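Local coordinates for protein PKS (Streptomyces albus, PDB 4OQJ) that probably catalyses the decarboxylative condensation of acyl units held on acyl carrier proteins, as a ketosynthase of oxazolomycin biosynthesis, at residues A[110-115]-A[176-180]; A[131-136]-A[182-188]. The contacts are given in a common frame with arbitrary orientation. Numbering follows the deposited sequence.

Contact 1. Residues A[110-115]-A[176-180]; sequences FLECAY and TAYKL. With K (potassium ion), chain B.
A buried, apolar helix-helix contact joins residues 110-115, in the middle of helix 105-121, to residues 176-180, the last turn of helix 171-180, in the N-terminal ketosynthase half. Segment 110-115 is regular alpha helix; 176-180 is helical, loosening at Lys179 and Leu180 where helix 171-180 ends. Their axes cross at -52° and approach to 10.4 Å. The backbones lie closest at Leu111 and Thr176, whose CA atoms are 5.6 Å apart, and widen to 7.2 Å between the CA atoms of Tyr115 and Leu180. Leu180 (chi1 m, chi2 t) fills the space between Leu111, Ala114 and Tyr115: its CD2 meets Leu111 CD1 and Tyr115 CD2, each at 3.8 Å, and its CD1 lies 3.9 Å from Ala114 CB. The small Ala114 also receives Thr176, CB to CG2 3.9 Å. Leu111 (t, p) brings CD1 to 4.1 Å from Thr176 CA and 4.1 Å from Lys179 CB. Thr176 OG1 sits at the edge of the Phe110 ring, 3.4 Å from CD2, and hydrogen-bonds to Val172 O one turn earlier. No hydrogen bond links the segments. Lys179 leads its amino group away to Phe93 O. Out of reach of 110-115, Tyr178 OH binds potassium at 2.9 Å, alongside four waters and Ser292 O and Lys294 O of the second subunit. The pair is typical of the layered thiolase fold, here with a potassium site at the dimer interface.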
# COMPACT_ATOMS: atom_id res chain seq x y z
N PHE A 110 2.03 14.10 -11.11
CA PHE A 110 0.97 13.39 -10.40
C PHE A 110 0.11 14.39 -9.63
O PHE A 110 -1.10 14.24 -9.56
CB PHE A 110 1.48 12.34 -9.41
CG PHE A 110 0.35 11.61 -8.75
CD1 PHE A 110 -0.36 10.65 -9.47
CD2 PHE A 110 -0.07 11.95 -7.50
CE1 PHE A 110 -1.45 10.02 -8.90
CE2 PHE A 110 -1.16 11.32 -6.91
CZ PHE A 110 -1.85 10.36 -7.60
N LEU A 111 0.74 15.40 -9.06
CA LEU A 111 0.04 16.43 -8.30
C LEU A 111 -0.94 17.19 -9.20
O LEU A 111 -2.10 17.39 -8.85
CB LEU A 111 1.03 17.40 -7.64
CG LEU A 111 0.44 18.60 -6.89
CD1 LEU A 111 -0.68 18.19 -5.89
CD2 LEU A 111 1.53 19.35 -6.16
N GLU A 112 -0.49 17.61 -10.38
CA GLU A 112 -1.40 18.33 -11.27
C GLU A 112 -2.50 17.39 -11.76
O GLU A 112 -3.66 17.78 -11.87
CB GLU A 112 -0.66 18.94 -12.45
CG GLU A 112 0.11 20.20 -12.10
CD GLU A 112 0.68 20.90 -13.32
OE1 GLU A 112 0.51 20.39 -14.45
OE2 GLU A 112 1.29 21.98 -13.16
N CYS A 113 -2.14 16.14 -12.05
CA CYS A 113 -3.13 15.17 -12.54
C CYS A 113 -4.23 14.86 -11.49
O CYS A 113 -5.41 14.75 -11.82
CB CYS A 113 -2.44 13.87 -12.96
SG CYS A 113 -3.54 12.72 -13.84
N ALA A 114 -3.83 14.73 -10.23
CA ALA A 114 -4.78 14.49 -9.14
C ALA A 114 -5.73 15.68 -8.97
O ALA A 114 -6.93 15.49 -8.76
CB ALA A 114 -4.03 14.22 -7.83
N TYR A 115 -5.18 16.88 -9.04
CA TYR A 115 -5.97 18.10 -9.02
C TYR A 115 -7.03 18.04 -10.12
O TYR A 115 -8.20 18.28 -9.87
CB TYR A 115 -5.05 19.32 -9.18
CG TYR A 115 -5.67 20.70 -8.99
CD1 TYR A 115 -6.55 21.24 -9.92
CD2 TYR A 115 -5.32 21.49 -7.90
CE1 TYR A 115 -7.08 22.52 -9.75
CE2 TYR A 115 -5.83 22.76 -7.72
CZ TYR A 115 -6.71 23.27 -8.65
OH TYR A 115 -7.21 24.54 -8.46
N THR A 176 0.78 15.18 -2.29
CA THR A 176 -0.54 15.42 -2.84
C THR A 176 -1.54 15.67 -1.73
O THR A 176 -2.36 16.58 -1.82
CB THR A 176 -0.98 14.25 -3.74
OG1 THR A 176 -0.01 14.08 -4.80
CG2 THR A 176 -2.33 14.49 -4.36
N ALA A 177 -1.48 14.87 -0.66
CA ALA A 177 -2.42 15.05 0.46
C ALA A 177 -2.24 16.43 1.08
O ALA A 177 -3.22 17.12 1.40
CB ALA A 177 -2.22 13.97 1.49
N TYR A 178 -0.99 16.85 1.25
CA TYR A 178 -0.70 18.13 1.88
C TYR A 178 -1.13 19.31 1.01
O TYR A 178 -1.64 20.32 1.52
CB TYR A 178 0.79 18.24 2.19
CG TYR A 178 1.15 19.58 2.77
CD1 TYR A 178 0.69 19.95 4.03
CD2 TYR A 178 1.94 20.50 2.06
CE1 TYR A 178 0.99 21.18 4.57
CE2 TYR A 178 2.25 21.75 2.60
CZ TYR A 178 1.76 22.08 3.87
OH TYR A 178 2.03 23.30 4.44
N LYS A 179 -0.93 19.21 -0.29
CA LYS A 179 -1.20 20.34 -1.17
C LYS A 179 -2.64 20.40 -1.63
O LYS A 179 -3.11 21.48 -1.99
CB LYS A 179 -0.27 20.29 -2.37
CG LYS A 179 1.17 20.59 -2.05
CD LYS A 179 1.34 22.02 -1.58
CE LYS A 179 2.80 22.32 -1.34
NZ LYS A 179 2.98 23.73 -0.92
N LEU A 180 -3.34 19.26 -1.65
CA LEU A 180 -4.76 19.23 -2.05
C LEU A 180 -5.74 19.14 -0.87
O LEU A 180 -6.94 19.29 -1.07
CB LEU A 180 -5.01 18.05 -3.00
CG LEU A 180 -4.19 18.02 -4.30
CD1 LEU A 180 -4.78 16.99 -5.25
CD2 LEU A 180 -4.14 19.38 -4.96
K K B . -0.61 24.50 4.77
O HOH W 1 -0.85 23.07 2.13
O HOH W 2 1.66 26.72 5.00
O HOH W 3 -2.55 26.21 6.57
O HOH W 4 -2.74 25.97 3.54

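Contact 2. Residues A[131-136]-A[182-188]; sequences RIGVYA and LCGPSVS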
# COMPACT_ATOMS: atom_id res chain seq x y z
N ARG A 131 -13.87 12.69 3.52
CA ARG A 131 -12.55 12.22 3.89
C ARG A 131 -11.96 11.48 2.70
O ARG A 131 -12.46 10.43 2.31
CB ARG A 131 -12.62 11.34 5.13
CG ARG A 131 -11.29 10.75 5.52
CD ARG A 131 -11.23 10.39 6.99
NE ARG A 131 -10.50 11.40 7.75
CZ ARG A 131 -9.77 11.16 8.83
NH1 ARG A 131 -9.68 9.93 9.33
NH2 ARG A 131 -9.13 12.16 9.44
N ILE A 132 -10.92 12.06 2.11
CA ILE A 132 -10.37 11.59 0.85
C ILE A 132 -8.97 11.00 1.04
O ILE A 132 -8.05 11.70 1.48
CB ILE A 132 -10.26 12.74 -0.18
CG1 ILE A 132 -11.59 13.51 -0.27
CG2 ILE A 132 -9.81 12.19 -1.52
CD1 ILE A 132 -11.59 14.63 -1.29
N GLY A 133 -8.83 9.72 0.71
CA GLY A 133 -7.56 9.02 0.74
C GLY A 133 -6.86 9.07 -0.61
O GLY A 133 -7.46 9.48 -1.61
N VAL A 134 -5.60 8.67 -0.63
CA VAL A 134 -4.86 8.60 -1.88
C VAL A 134 -3.82 7.48 -1.85
O VAL A 134 -2.99 7.39 -0.93
CB VAL A 134 -4.17 9.96 -2.23
CG1 VAL A 134 -3.32 10.48 -1.09
CG2 VAL A 134 -3.35 9.83 -3.52
N TYR A 135 -3.89 6.63 -2.88
CA TYR A 135 -2.93 5.56 -3.10
C TYR A 135 -2.26 5.77 -4.46
O TYR A 135 -2.92 5.80 -5.49
CB TYR A 135 -3.64 4.20 -3.04
CG TYR A 135 -4.16 3.88 -1.66
CD1 TYR A 135 -5.41 4.34 -1.23
CD2 TYR A 135 -3.38 3.17 -0.76
CE1 TYR A 135 -5.86 4.05 0.07
CE2 TYR A 135 -3.82 2.89 0.50
CZ TYR A 135 -5.05 3.32 0.92
OH TYR A 135 -5.43 3.01 2.22
N ALA A 136 -0.95 5.93 -4.46
CA ALA A 136 -0.27 6.29 -5.70
C ALA A 136 1.17 5.81 -5.71
O ALA A 136 1.77 5.63 -4.65
CB ALA A 136 -0.32 7.79 -5.90
N LEU A 182 -6.03 16.23 1.46
CA LEU A 182 -6.60 14.89 1.52
C LEU A 182 -6.25 14.35 2.90
O LEU A 182 -5.06 14.23 3.22
CB LEU A 182 -6.05 14.01 0.40
CG LEU A 182 -6.02 14.64 -0.99
CD1 LEU A 182 -5.55 13.64 -2.02
CD2 LEU A 182 -7.40 15.20 -1.37
N CYS A 183 -7.26 14.05 3.71
CA CYS A 183 -7.05 13.65 5.10
C CYS A 183 -7.28 12.16 5.35
O CYS A 183 -7.17 11.69 6.49
CB CYS A 183 -7.97 14.46 6.01
SG CYS A 183 -7.64 16.22 5.87
N GLY A 184 -7.62 11.42 4.30
CA GLY A 184 -7.72 9.97 4.41
C GLY A 184 -6.32 9.37 4.38
O GLY A 184 -5.33 10.09 4.33
N PRO A 185 -6.23 8.03 4.42
CA PRO A 185 -4.92 7.40 4.28
C PRO A 185 -4.23 7.84 3.01
O PRO A 185 -4.85 7.81 1.94
CB PRO A 185 -5.23 5.91 4.21
CG PRO A 185 -6.61 5.77 4.64
CD PRO A 185 -7.31 7.05 4.35
N SER A 186 -2.98 8.25 3.11
CA SER A 186 -2.21 8.68 1.97
C SER A 186 -0.94 7.85 1.92
O SER A 186 -0.06 7.97 2.78
CB SER A 186 -1.92 10.18 2.07
OG SER A 186 -3.16 10.89 2.14
N VAL A 187 -0.87 6.97 0.93
CA VAL A 187 0.09 5.90 0.94
C VAL A 187 0.75 5.75 -0.43
O VAL A 187 0.06 5.68 -1.45
CB VAL A 187 -0.58 4.56 1.33
CG1 VAL A 187 0.45 3.43 1.43
CG2 VAL A 187 -1.31 4.70 2.66
N SER A 188 2.07 5.72 -0.45
CA SER A 188 2.76 5.39 -1.70
C SER A 188 2.87 3.87 -1.81
O SER A 188 3.34 3.19 -0.90
CB SER A 188 4.14 6.04 -1.77
OG SER A 188 3.99 7.45 -1.72
O HOH W 5 -10.01 14.71 3.00
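Leu182 lays its side chain along the neighbouring strand, CD2 3.9 Å from Ile132 CG2 and CD1 3.9 Å from Val134 CB. Strands 132-136 and 186-188 run parallel, pairing Val134 with Ser186, Tyr135 with Val187 and Ala136 with Ser188. Val134 N donates to Pro185 O (2.8 Å), Val187 N to Val134 O (2.9 Å) and Ala136 N to Val187 O (3.2 Å). Before the strand proper, Gly184 N reaches Ile132 O at 2.9 Å; a CB on Gly184 would clash with Gly133 N, and its absence lets the two glycine CA atoms come within 3.8 Å. Water 5 accepts from both Ile132 N and Cys183 N. On the face opposite Val134, Tyr135 CE2 packs 3.7 Å from Val187 CB, and its OH hydrogen-bonds to Ser206 OG. Helix 171-180 covers Leu182, Ser186 and Ser188, helix 195-209 covers Tyr135 and Pro185, strand 214-221 flanks strand 132-138, and at Ser188 strand 186-190 pairs antiparallel with a strand of the second subunit, so the sheet runs on across the interface.

How the contacts relate
From the N terminus, the chain passes through 110-115 in helix 105-121, then through strand 132-138, and after a largely helical excursion enters helix 171-180, whose last turn closes contact 1. A short loop then leads into strand 186-190, which closes contact 2 beside strand 132-138. The two closures therefore cross rather than nest: one helix-strand unit is laid against another, helix to helix and strand to strand. The layers also touch directly, Phe110 CZ packing 3.4 Å from Ala136 CB. At the helix end, Ala177 O and Leu182 N, 2.9 Å apart, probably form a local hydrogen bond. Their centres are 10 Å apart, and both contacts touch the second subunit, tying the helical layer and the sheet edge to the dimer interface.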